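Long-range contacts in protein CbbY (Rhodobacter sphaeroides, PDB 4UAS), which selectively removes phosphate from xylulose-1,5-bisphosphate, a potent inhibitor of Rubisco, as a magnesium-dependent sugar phosphatase of the HAD superfamily: residues G51-A56 / I71-H75; L31-W35 / G64-L69; L19-F24 / K78-F82. All blocks are in the same frame, centred on the assembly; numbering follows the deposited sequence. Where two conformers were deposited one is given.

How the contacts relate
From the N terminus the chain runs through core strand 4-7 and enters the helical cap at helix 17-31. Contact 3 closes the widest loop, bringing residues 19-24 of that helix against 78-82 of helix 71-87; contacts 1 and 2 are both nested inside it. These two cross, their segments alternating along the chain in the order 31-35, 51-56, 64-69, 71-75. Contact 2 joins the connections following helices 17-31 and 51-61 at the far end of the cap, while contact 1 packs helices 51-61 and 71-87. Ile74 of contact 1 touches Leu31, Trp35 and Leu69 of contact 2, and Phe24 of contact 3 packs on Gly51, Arg54 and Ile55 of contact 1.

Contact 1. Residues G51-A56 / I71-H75; sequences GKERIA and IADIH
Both segments are regular helix, each the first turns of a longer one, and they cross with their axes 9.4 Å apart and an angle of 121° between their N-to-C directions. The register is set by Lys52 and His75, whose CA atoms lie 5.9 Å apart. Here the hollow is Gly51: a CB on it would sit 2.7 Å from His75 CD2, and its absence lets the imidazole settle against the start of helix 51-61. With chi1 t, the ring reaches across so that CD2 comes 3.8 Å from Gly51 CA and one face lies over the backbone N of Lys52. The Lys52 side chain runs past the ring, its CG 3.3 Å from His75 ND1, before chi3 and chi4, both m, fold the chain back and lead NZ to a salt bridge with Asp145. This is the joint of two helices in the helical cap of a HAD phosphatase; Gly51, Lys52, Glu53, Arg54 and His75 all belong to the substrate site, and the side chain of His75 is about 4 Å from that of Ser118, another substrate-binding residue. Further along, the bump is Ile71 (m, t), filling a dip bounded by Lys52, Ile55 and Ala56: its CG2 lies 3.7 Å from Lys52 O, its CG1 4.1 Å from Ile55 CG2 and its CD1 3.7 Å from Ala56 CB. Ile55 (m, t) answers in the opposite direction, its CD1 entering between Ile74 CG2, at 4.0 Å, and His75 CB, at 4.2 Å. Ile55 also packs on Phe24 of helix 17-31.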
ATOM      1  N   GLY A  51       4.721   8.999  -2.158  1.00 10.75           N
ATOM      2  CA  GLY A  51       4.174  10.346  -2.203  1.00 10.60           C
ATOM      3  C   GLY A  51       5.161  11.393  -2.709  1.00 10.86           C
ATOM      4  O   GLY A  51       4.795  12.331  -3.409  1.00 10.78           O
ATOM      5  N   LYS A  52       6.417  11.281  -2.313  1.00 11.33           N
ATOM      6  CA  LYS A  52       7.407  12.277  -2.725  1.00 10.99           C
ATOM      7  C   LYS A  52       7.609  12.177  -4.238  1.00  9.86           C
ATOM      8  O   LYS A  52       7.700  13.219  -4.946  1.00 11.64           O
ATOM      9  CB  LYS A  52       8.755  12.102  -2.000  1.00 12.08           C
ATOM     10  CG  LYS A  52       8.728  12.448  -0.538  1.00 16.11           C
ATOM     11  CD  LYS A  52      10.091  12.401   0.145  1.00 20.36           C
ATOM     12  CE  LYS A  52      10.797  11.102   0.095  1.00 21.65           C
ATOM     13  NZ  LYS A  52      10.101   9.915   0.636  1.00 18.95           N
ATOM     14  N   GLU A  53       7.703  10.936  -4.741  1.00 10.32           N
ATOM     15  CA  GLU A  53       7.882  10.686  -6.152  1.00 10.53           C
ATOM     16  C   GLU A  53       6.704  11.219  -6.960  1.00  9.58           C
ATOM     17  O   GLU A  53       6.848  11.722  -8.073  1.00 10.73           O
ATOM     18  CB  GLU A  53       8.107   9.187  -6.407  1.00 10.31           C
ATOM     19  CG  GLU A  53       9.405   8.597  -5.805  1.00 12.11           C
ATOM     20  CD  GLU A  53       9.340   8.265  -4.308  1.00 10.62           C
ATOM     21  OE1 GLU A  53       8.369   8.520  -3.610  1.00 11.00           O
ATOM     22  OE2 GLU A  53      10.391   7.678  -3.849  1.00 13.48           O
ATOM     23  N   ARG A  54       5.503  11.062  -6.427  1.00  9.73           N
ATOM     24  CA  ARG A  54       4.287  11.505  -7.099  1.00  9.74           C
ATOM     25  C   ARG A  54       4.271  13.053  -7.150  1.00 10.00           C
ATOM     26  O   ARG A  54       3.941  13.618  -8.179  1.00 10.25           O
ATOM     27  CB  ARG A  54       3.047  11.006  -6.316  1.00  8.45           C
ATOM     28  CG  ARG A  54       1.772  11.239  -7.025  1.00  9.99           C
ATOM     29  CD  ARG A  54       0.575  10.576  -6.351  1.00  9.99           C
ATOM     30  NE  ARG A  54       0.780   9.163  -6.346  1.00  9.65           N
ATOM     31  CZ  ARG A  54       0.661   8.373  -5.336  1.00 10.26           C
ATOM     32  NH1 ARG A  54      -0.001   8.756  -4.244  1.00 10.54           N
ATOM     33  NH2 ARG A  54       1.179   7.146  -5.377  1.00 11.36           N
ATOM     34  N   ILE A  55       4.638  13.722  -6.057  1.00 10.64           N
ATOM     35  CA  ILE A  55       4.739  15.192  -6.108  1.00 10.36           C
ATOM     36  C   ILE A  55       5.737  15.609  -7.155  1.00 10.51           C
ATOM     37  O   ILE A  55       5.497  16.529  -7.936  1.00 11.44           O
ATOM     38  CB  ILE A  55       5.050  15.773  -4.692  1.00 11.21           C
ATOM     39  CG1 ILE A  55       3.926  15.510  -3.705  1.00 10.95           C
ATOM     40  CG2 ILE A  55       5.379  17.263  -4.802  1.00 13.19           C
ATOM     41  CD1 ILE A  55       4.372  15.647  -2.261  1.00 12.36           C
ATOM     42  N   ALA A  56       6.923  14.963  -7.176  1.00 11.49           N
ATOM     43  CA  ALA A  56       7.953  15.317  -8.116  1.00 11.62           C
ATOM     44  C   ALA A  56       7.472  15.182  -9.547  1.00 12.22           C
ATOM     45  O   ALA A  56       7.733  16.054 -10.410  1.00 12.74           O
ATOM     46  CB  ALA A  56       9.204  14.478  -7.880  1.00 12.50           C
ATOM     47  N   ILE A  71      10.255  19.343  -1.708  1.00 12.65           N
ATOM     48  CA  ILE A  71       9.289  18.248  -1.787  1.00 13.71           C
ATOM     49  C   ILE A  71       9.229  17.481  -0.505  1.00 12.68           C
ATOM     50  O   ILE A  71       8.175  17.071  -0.050  1.00 13.09           O
ATOM     51  CB  ILE A  71       9.598  17.337  -2.954  1.00 16.02           C
ATOM     52  CG1 ILE A  71       9.369  18.086  -4.300  1.00 20.04           C
ATOM     53  CG2 ILE A  71       8.800  16.040  -2.882  1.00 19.95           C
ATOM     54  CD1 ILE A  71       9.856  17.305  -5.516  1.00 26.56           C
ATOM     55  N   ALA A  72      10.356  17.200   0.095  1.00 14.28           N
ATOM     56  CA  ALA A  72      10.321  16.414   1.304  1.00 15.72           C
ATOM     57  C   ALA A  72       9.483  17.069   2.438  1.00 14.07           C
ATOM     58  O   ALA A  72       8.792  16.378   3.197  1.00 14.71           O
ATOM     59  CB  ALA A  72      11.716  16.071   1.789  1.00 17.99           C
ATOM     60  N   ASP A  73       9.516  18.425   2.514  1.00 14.87           N
ATOM     61  CA  ASP A  73       8.763  19.152   3.495  1.00 13.95           C
ATOM     62  C   ASP A  73       7.255  19.172   3.152  1.00 12.24           C
ATOM     63  O   ASP A  73       6.419  19.106   4.054  1.00 13.71           O
ATOM     64  CB  ASP A  73       9.313  20.574   3.651  1.00 15.67           C
ATOM     65  CG  ASP A  73      10.734  20.557   4.195  1.00 21.80           C
ATOM     66  OD1 ASP A  73      10.987  19.951   5.243  1.00 29.92           O
ATOM     67  OD2 ASP A  73      11.609  20.896   3.449  1.00 23.05           O
ATOM     68  N   ILE A  74       6.959  19.284   1.882  1.00 11.66           N
ATOM     69  CA  ILE A  74       5.547  19.161   1.428  1.00 11.54           C
ATOM     70  C   ILE A  74       4.984  17.789   1.826  1.00 11.08           C
ATOM     71  O   ILE A  74       3.882  17.648   2.373  1.00 11.81           O
ATOM     72  CB  ILE A  74       5.382  19.391  -0.060  1.00 10.90           C
ATOM     73  CG1 ILE A  74       5.922  20.791  -0.479  1.00 12.37           C
ATOM     74  CG2 ILE A  74       3.923  19.210  -0.494  1.00 11.62           C
ATOM     75  CD1 ILE A  74       6.001  21.021  -1.955  1.00 13.76           C
ATOM     76  N   HIS A  75       5.778  16.760   1.527  1.00 11.40           N
ATOM     77  CA  HIS A  75       5.399  15.383   1.846  1.00 11.25           C
ATOM     78  C   HIS A  75       5.253  15.154   3.328  1.00 11.31           C
ATOM     79  O   HIS A  75       4.296  14.464   3.757  1.00 12.42           O
ATOM     80  CB  HIS A  75       6.368  14.415   1.215  1.00 11.87           C
ATOM     81  CG  HIS A  75       6.031  12.977   1.396  1.00 15.13           C
ATOM     82  ND1 HIS A  75       6.856  12.118   2.105  1.00 27.03           N
ATOM     83  CD2 HIS A  75       4.971  12.248   1.006  1.00 16.87           C
ATOM     84  CE1 HIS A  75       6.292  10.929   2.177  1.00 26.99           C
ATOM     85  NE2 HIS A  75       5.146  10.968   1.512  1.00 19.86           N
TER

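Contact 2. Residues L31-W35 / G64-L69; sequences LGVDW and GDPAPL
Trp35 lies at the apolar centre, its indole (chi1 -46°, chi2 -26°) set edge-on against the 64-69 backbone. Its CZ2 approaches Ala67 CA at 3.7 Å and its CH2 approaches Ala67 CB at 4.0 Å and Pro68 CD at 4.3 Å. Phe28 and Phe58 meet the same indole edge-to-face, so the joint between the two loops is packed against helices 17-31 and 51-61 of the cap. Next to it Val33 CG1 packs on Pro68 CD at 3.6 Å, and Leu31 CD2 touches Leu69 CD1 at 3.9 Å. Neither segment is regular helix or strand, and they run in opposite senses: CA of Val33 is 5.9 Å from CA of Asp65, CA of Leu31 7.8 Å from CA of Pro68. Gly32, with phi/psi 78/15, ends helix 17-31 in a Schellman motif and turns the chain into this pairing, while Asp65, Pro66 and Ala67 have polyproline II-like backbone angles. At the indole rim Trp35 NE1 donates to Asp65 O (2.8 Å), an oxygen also bonded by Gln62. The polar edge is reciprocal: Asp34 N donates to Asp65 OD2 and Asp65 N to Asp34 OD1, each 2.9 Å, with Asp34 chi1 p and Asp65 chi1 m. Gly64 leaves space there, since a CB would fall 2.7 Å from Asp34 OD1. A water donates to Asp34 OD2 (2.9 Å) and to Asp65 OD1 (2.8 Å). Asp34 OD1 and Asp65 OD2 stand only 3.3 Å apart, two acceptors of like charge, so the pair depends on the donors supplied by backbone NH groups and water.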
ATOM      1  N   LEU A  31      -0.606  25.327   2.284  1.00 14.57           N
ATOM      2  CA  LEU A  31       0.629  25.863   1.776  1.00 15.94           C
ATOM      3  C   LEU A  31       0.479  27.104   0.885  1.00 15.96           C
ATOM      4  O   LEU A  31       1.465  27.760   0.574  1.00 19.58           O
ATOM      5  CB  LEU A  31       1.418  24.781   1.090  1.00 18.02           C
ATOM      6  CG  LEU A  31       1.949  23.695   2.005  1.00 20.60           C
ATOM      7  CD1 LEU A  31       2.700  22.627   1.222  1.00 25.77           C
ATOM      8  CD2 LEU A  31       2.908  24.270   3.067  1.00 23.75           C
ATOM      9  N   GLY A  32      -0.765  27.424   0.552  1.00 14.35           N
ATOM     10  CA  GLY A  32      -1.036  28.585  -0.271  1.00 16.16           C
ATOM     11  C   GLY A  32      -0.802  28.445  -1.728  1.00 16.80           C
ATOM     12  O   GLY A  32      -0.725  29.464  -2.430  1.00 17.86           O
ATOM     13  N   VAL A  33      -0.672  27.225  -2.212  1.00 14.57           N
ATOM     14  CA  VAL A  33      -0.479  26.971  -3.634  1.00 13.74           C
ATOM     15  C   VAL A  33      -1.814  26.674  -4.278  1.00 12.96           C
ATOM     16  O   VAL A  33      -2.777  26.278  -3.592  1.00 15.75           O
ATOM     17  CB  VAL A  33       0.558  25.875  -3.965  1.00 14.47           C
ATOM     18  CG1 VAL A  33       1.947  26.314  -3.588  1.00 18.40           C
ATOM     19  CG2 VAL A  33       0.180  24.540  -3.335  1.00 16.15           C
ATOM     20  N   ASP A  34      -1.907  26.836  -5.591  1.00 12.20           N
ATOM     21  CA  ASP A  34      -3.104  26.614  -6.360  1.00 11.70           C
ATOM     22  C   ASP A  34      -3.314  25.176  -6.807  1.00 12.80           C
ATOM     23  O   ASP A  34      -4.359  24.847  -7.416  1.00 14.32           O
ATOM     24  CB  ASP A  34      -3.189  27.586  -7.546  1.00 13.45           C
ATOM     25  CG  ASP A  34      -2.177  27.373  -8.608  1.00 14.31           C
ATOM     26  OD1 ASP A  34      -1.142  26.765  -8.350  1.00 14.26           O
ATOM     27  OD2 ASP A  34      -2.409  27.825  -9.760  1.00 22.02           O
ATOM     28  N   TRP A  35      -2.436  24.283  -6.443  1.00 10.99           N
ATOM     29  CA  TRP A  35      -2.501  22.896  -6.906  1.00 10.66           C
ATOM     30  C   TRP A  35      -3.715  22.201  -6.320  1.00  9.40           C
ATOM     31  O   TRP A  35      -4.071  22.377  -5.158  1.00 11.25           O
ATOM     32  CB  TRP A  35      -1.242  22.102  -6.460  1.00 10.69           C
ATOM     33  CG  TRP A  35       0.052  22.787  -6.674  1.00  9.80           C
ATOM     34  CD1 TRP A  35       0.383  23.744  -7.600  1.00  9.79           C
ATOM     35  CD2 TRP A  35       1.242  22.482  -5.985  1.00 10.58           C
ATOM     36  NE1 TRP A  35       1.691  24.102  -7.449  1.00 11.25           N
ATOM     37  CE2 TRP A  35       2.251  23.322  -6.471  1.00 10.55           C
ATOM     38  CE3 TRP A  35       1.549  21.567  -4.960  1.00 12.59           C
ATOM     39  CZ2 TRP A  35       3.557  23.281  -5.980  1.00 12.01           C
ATOM     40  CZ3 TRP A  35       2.858  21.554  -4.428  1.00 12.99           C
ATOM     41  CH2 TRP A  35       3.858  22.376  -4.968  1.00 13.52           C
ATOM     42  N   GLY A  64       0.972  25.636 -12.718  1.00 13.54           N
ATOM     43  CA  GLY A  64       0.535  26.477 -11.637  1.00 12.39           C
ATOM     44  C   GLY A  64       1.719  26.971 -10.795  1.00 12.73           C
ATOM     45  O   GLY A  64       2.811  27.133 -11.337  1.00 13.45           O
ATOM     46  N   ASP A  65       1.483  27.227  -9.519  1.00 12.37           N
ATOM     47  CA  ASP A  65       2.466  27.863  -8.701  1.00 11.90           C
ATOM     48  C   ASP A  65       3.731  27.021  -8.597  1.00 12.29           C
ATOM     49  O   ASP A  65       3.648  25.793  -8.552  1.00 12.44           O
ATOM     50  CB  ASP A  65       1.929  28.085  -7.275  1.00 12.95           C
ATOM     51  CG  ASP A  65       0.802  29.048  -7.179  1.00 12.97           C
ATOM     52  OD1 ASP A  65       0.731  29.995  -8.017  1.00 15.57           O
ATOM     53  OD2 ASP A  65       0.055  28.957  -6.148  1.00 14.30           O
ATOM     54  N   PRO A  66       4.894  27.672  -8.502  1.00 13.98           N
ATOM     55  CA  PRO A  66       6.127  26.886  -8.205  1.00 14.80           C
ATOM     56  C   PRO A  66       6.071  26.352  -6.789  1.00 14.47           C
ATOM     57  O   PRO A  66       5.406  26.896  -5.928  1.00 15.54           O
ATOM     58  CB  PRO A  66       7.228  27.913  -8.382  1.00 17.59           C
ATOM     59  CG  PRO A  66       6.606  29.177  -8.124  1.00 19.59           C
ATOM     60  CD  PRO A  66       5.175  29.103  -8.579  1.00 16.27           C
ATOM     61  N   ALA A  67       6.778  25.262  -6.527  1.00 14.91           N
ATOM     62  CA  ALA A  67       6.815  24.740  -5.162  1.00 14.03           C
ATOM     63  C   ALA A  67       7.415  25.764  -4.196  1.00 15.35           C
ATOM     64  O   ALA A  67       8.500  26.276  -4.455  1.00 18.32           O
ATOM     65  CB  ALA A  67       7.659  23.487  -5.121  1.00 15.87           C
ATOM     66  N   PRO A  68       6.741  26.031  -3.077  1.00 16.19           N
ATOM     67  CA  PRO A  68       7.281  27.022  -2.129  1.00 18.77           C
ATOM     68  C   PRO A  68       8.128  26.415  -1.000  1.00 19.56           C
ATOM     69  O   PRO A  68       8.764  27.140  -0.283  1.00 24.91           O
ATOM     70  CB  PRO A  68       6.005  27.611  -1.524  1.00 23.77           C
ATOM     71  CG  PRO A  68       5.106  26.439  -1.395  1.00 19.92           C
ATOM     72  CD  PRO A  68       5.364  25.644  -2.689  1.00 20.79           C
ATOM     73  N   LEU A  69       8.261  25.082  -0.953  1.00 16.26           N
ATOM     74  CA  LEU A  69       9.064  24.351  -0.013  1.00 16.36           C
ATOM     75  C   LEU A  69       9.695  23.189  -0.763  1.00 13.92           C
ATOM     76  O   LEU A  69       9.179  22.731  -1.796  1.00 14.40           O
ATOM     77  CB  LEU A  69       8.171  23.705   1.090  1.00 18.75           C
ATOM     78  CG  LEU A  69       7.376  24.508   2.018  1.00 22.12           C
ATOM     79  CD1 LEU A  69       6.729  23.613   3.036  1.00 23.69           C
ATOM     80  CD2 LEU A  69       8.266  25.475   2.741  1.00 26.69           C
TER
HETATM   81  O   HOH W   1      -0.441  29.757 -10.561  1.00 26.49           O

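Contact 3. Residues L19-F24 / K78-F82; sequences LHRRAF and KTERF
In the helical cap carried by the Rossmann-like HAD core, the helical segments 19-24 and 78-82, of helices 17-31 and 71-87, cross with their axes 8.6 Å apart and their N-to-C directions at 129°. Leu19 (chi1 t, chi2 p) begins the interface, its CD2 3.9 Å from Phe82 CE1. His20 (chi1 m) follows with an offset stack on Phe82 (chi1 t): the ring centroids are 3.9 Å apart, the planes at 3°, and His20 CE1 lies 3.4 Å from Phe82 CE1. The edge of the same imidazole accepts a hydrogen bond at ND1 from Lys78 NZ (2.8 Å), while NE2 is bonded to Asp10, a magnesium ligand and inferred proton donor; His20 thus links the active-site aspartate to the substrate-binding Lys78. One turn on, Ala23 is small enough to let the backbones close in, its CA 5.3 Å from that of Phe82. Its methyl CB rests 3.8 Å from both Lys78 O and Phe82 N and 4.0 Å from Phe82 CB. Phe24 (chi1 m) has its CA 5.6 Å from that of Lys78 and its ring beneath the lysine chain, which bends at chi2 (-94°) and then runs extended across one face, CG 3.7 Å from Phe24 CD1. Lys78 NZ makes an off-centre cation-pi contact, 4.4 Å from the Phe24 centroid, and Lys78 CE sits more squarely over the face in a CH-pi contact, 3.8 Å from that centroid and 14° off the ring normal.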
ATOM      1  N   LEU A  19      -8.479   9.128   0.897  1.00  9.51           N
ATOM      2  CA  LEU A  19      -7.992   9.857   2.035  1.00 10.17           C
ATOM      3  C   LEU A  19      -6.621  10.469   1.757  1.00  8.14           C
ATOM      4  O   LEU A  19      -6.344  11.599   2.203  1.00  9.44           O
ATOM      5  CB  LEU A  19      -7.987   8.955   3.298  1.00 10.48           C
ATOM      6  CG  LEU A  19      -7.955   9.734   4.633  1.00 12.23           C
ATOM      7  CD1 LEU A  19      -9.314  10.397   4.873  1.00 15.31           C
ATOM      8  CD2 LEU A  19      -7.674   8.765   5.773  1.00 13.99           C
ATOM      9  N   HIS A  20      -5.726   9.740   1.110  1.00  7.69           N
ATOM     10  CA  HIS A  20      -4.486  10.326   0.669  1.00  7.99           C
ATOM     11  C   HIS A  20      -4.729  11.534  -0.207  1.00  8.04           C
ATOM     12  O   HIS A  20      -4.073  12.561  -0.042  1.00  8.34           O
ATOM     13  CB  HIS A  20      -3.634   9.311  -0.111  1.00  7.74           C
ATOM     14  CG  HIS A  20      -2.936   8.300   0.743  1.00  8.29           C
ATOM     15  ND1 HIS A  20      -1.917   8.638   1.583  1.00  9.16           N
ATOM     16  CD2 HIS A  20      -3.131   6.958   0.853  1.00  8.82           C
ATOM     17  CE1 HIS A  20      -1.521   7.532   2.199  1.00  9.08           C
ATOM     18  NE2 HIS A  20      -2.222   6.509   1.773  1.00  9.84           N
ATOM     19  N   ARG A  21      -5.639  11.450  -1.184  1.00  7.78           N
ATOM     20  CA  ARG A  21      -5.936  12.569  -2.078  1.00  7.76           C
ATOM     21  C   ARG A  21      -6.404  13.773  -1.307  1.00  7.63           C
ATOM     22  O   ARG A  21      -5.930  14.909  -1.541  1.00  9.10           O
ATOM     23  CB  ARG A  21      -6.928  12.154  -3.149  1.00  7.86           C
ATOM     24  CG  ARG A  21      -7.126  13.236  -4.238  1.00  8.93           C
ATOM     25  CD  ARG A  21      -8.072  12.772  -5.343  1.00  8.68           C
ATOM     26  NE  ARG A  21      -9.457  12.647  -4.945  1.00  7.98           N
ATOM     27  CZ  ARG A  21     -10.382  13.596  -5.062  1.00  8.39           C
ATOM     28  NH1 ARG A  21     -10.095  14.780  -5.543  1.00  9.15           N
ATOM     29  NH2 ARG A  21     -11.622  13.329  -4.696  1.00 10.62           N
ATOM     30  N   ARG A  22      -7.270  13.576  -0.323  1.00  8.25           N
ATOM     31  CA  ARG A  22      -7.732  14.646   0.543  1.00  8.74           C
ATOM     32  C   ARG A  22      -6.537  15.250   1.273  1.00  8.88           C
ATOM     33  O   ARG A  22      -6.426  16.474   1.394  1.00  9.37           O
ATOM     34  CB  ARG A  22      -8.792  14.135   1.526  1.00  9.73           C
ATOM     35  CG  ARG A  22      -9.254  15.147   2.568  1.00 10.82           C
ATOM     36  CD  ARG A  22     -10.375  14.601   3.454  1.00 12.96           C
ATOM     37  NE  ARG A  22     -10.673  15.621   4.458  1.00 15.82           N
ATOM     38  CZ  ARG A  22     -11.437  15.371   5.528  1.00 17.84           C
ATOM     39  NH1 ARG A  22     -11.950  14.206   5.696  1.00 21.38           N
ATOM     40  NH2 ARG A  22     -11.609  16.292   6.432  1.00 23.33           N
ATOM     41  N   ALA A  23      -5.676  14.423   1.868  1.00  8.85           N
ATOM     42  CA  ALA A  23      -4.537  14.933   2.606  1.00  9.05           C
ATOM     43  C   ALA A  23      -3.637  15.769   1.689  1.00  8.13           C
ATOM     44  O   ALA A  23      -3.112  16.813   2.088  1.00  9.58           O
ATOM     45  CB  ALA A  23      -3.755  13.811   3.226  1.00  9.38           C
ATOM     46  N   PHE A  24      -3.383  15.307   0.438  1.00  8.06           N
ATOM     47  CA  PHE A  24      -2.620  16.105  -0.494  1.00  7.73           C
ATOM     48  C   PHE A  24      -3.283  17.456  -0.723  1.00  8.17           C
ATOM     49  O   PHE A  24      -2.661  18.513  -0.607  1.00  9.05           O
ATOM     50  CB  PHE A  24      -2.429  15.395  -1.841  1.00  8.34           C
ATOM     51  CG  PHE A  24      -1.367  14.315  -1.884  1.00  8.65           C
ATOM     52  CD1 PHE A  24      -0.038  14.681  -1.826  1.00  9.10           C
ATOM     53  CD2 PHE A  24      -1.691  12.979  -2.034  1.00  8.16           C
ATOM     54  CE1 PHE A  24       0.968  13.712  -1.922  1.00 10.51           C
ATOM     55  CE2 PHE A  24      -0.707  12.029  -2.106  1.00  8.99           C
ATOM     56  CZ  PHE A  24       0.635  12.380  -2.058  1.00 10.47           C
ATOM     57  N   LYS A  78       1.980  16.623   4.396  1.00 11.95           N
ATOM     58  CA  LYS A  78       0.875  15.797   3.912  1.00 10.36           C
ATOM     59  C   LYS A  78       0.764  14.496   4.707  1.00 11.18           C
ATOM     60  O   LYS A  78      -0.354  14.053   4.990  1.00 11.46           O
ATOM     61  CB  LYS A  78       1.056  15.512   2.421  1.00 10.35           C
ATOM     62  CG  LYS A  78       0.030  14.522   1.832  1.00 10.19           C
ATOM     63  CD  LYS A  78       0.554  13.068   1.827  1.00 10.55           C
ATOM     64  CE  LYS A  78      -0.550  12.062   1.601  1.00 10.79           C
ATOM     65  NZ  LYS A  78      -0.046  10.696   1.526  1.00 10.91           N
ATOM     66  N   THR A  79       1.905  13.917   5.128  1.00 11.16           N
ATOM     67  CA  THR A  79       1.889  12.736   5.957  1.00 12.31           C
ATOM     68  C   THR A  79       1.255  12.997   7.285  1.00 12.39           C
ATOM     69  O   THR A  79       0.415  12.228   7.746  1.00 12.81           O
ATOM     70  CB  THR A  79       3.304  12.148   6.069  1.00 12.07           C
ATOM     71  OG1 THR A  79       3.770  11.799   4.790  1.00 12.96           O
ATOM     72  CG2 THR A  79       3.341  10.924   6.999  1.00 13.43           C
ATOM     73  N   GLU A  80       1.654  14.101   7.919  1.00 12.63           N
ATOM     74  CA  GLU A  80       1.049  14.496   9.186  1.00 14.62           C
ATOM     75  C   GLU A  80      -0.468  14.626   9.034  1.00 14.02           C
ATOM     76  O   GLU A  80      -1.244  14.193   9.904  1.00 14.42           O
ATOM     77  CB  GLU A  80       1.664  15.778   9.665  1.00 16.44           C
ATOM     78  CG  GLU A  80       3.142  15.621  10.078  1.00 22.33           C
ATOM     79  CD  GLU A  80       3.839  16.931  10.332  1.00 35.16           C
ATOM     80  OE1 GLU A  80       3.199  18.015  10.175  1.00 45.18           O
ATOM     81  OE2 GLU A  80       5.041  16.888  10.657  1.00 37.24           O
ATOM     82  N   ARG A  81      -0.929  15.229   7.928  0.50 13.92           N
ATOM     83  CA  ARG A  81      -2.368  15.387   7.712  0.50 14.40           C
ATOM     84  C   ARG A  81      -3.051  14.030   7.524  0.50 11.91           C
ATOM     85  O   ARG A  81      -4.124  13.820   8.089  0.50 13.45           O
ATOM     86  CB  ARG A  81      -2.682  16.345   6.553  0.50 15.37           C
ATOM     87  CG  ARG A  81      -2.408  17.823   6.793  0.50 19.30           C
ATOM     88  CD  ARG A  81      -2.853  18.774   5.677  0.50 22.02           C
ATOM     89  NE  ARG A  81      -2.678  20.146   6.081  0.50 20.88           N
ATOM     90  CZ  ARG A  81      -3.659  20.903   6.596  0.50 22.84           C
ATOM     91  NH1 ARG A  81      -3.404  22.157   6.959  0.50 27.80           N
ATOM     92  NH2 ARG A  81      -4.911  20.449   6.704  0.50 27.05           N
ATOM     93  N   PHE A  82      -2.447  13.149   6.741  1.00 11.23           N
ATOM     94  CA  PHE A  82      -3.017  11.811   6.571  1.00 10.58           C
ATOM     95  C   PHE A  82      -3.128  11.063   7.901  1.00 10.45           C
ATOM     96  O   PHE A  82      -4.142  10.428   8.179  1.00 10.72           O
ATOM     97  CB  PHE A  82      -2.169  11.013   5.605  1.00 10.98           C
ATOM     98  CG  PHE A  82      -2.691   9.615   5.352  1.00 10.04           C
ATOM     99  CD1 PHE A  82      -3.719   9.389   4.436  1.00 10.61           C
ATOM    100  CD2 PHE A  82      -2.209   8.537   6.049  1.00 10.36           C
ATOM    101  CE1 PHE A  82      -4.159   8.152   4.204  1.00 11.17           C
ATOM    102  CE2 PHE A  82      -2.662   7.308   5.823  1.00 11.97           C
ATOM    103  CZ  PHE A  82      -3.637   7.084   4.917  1.00 11.40           C
TER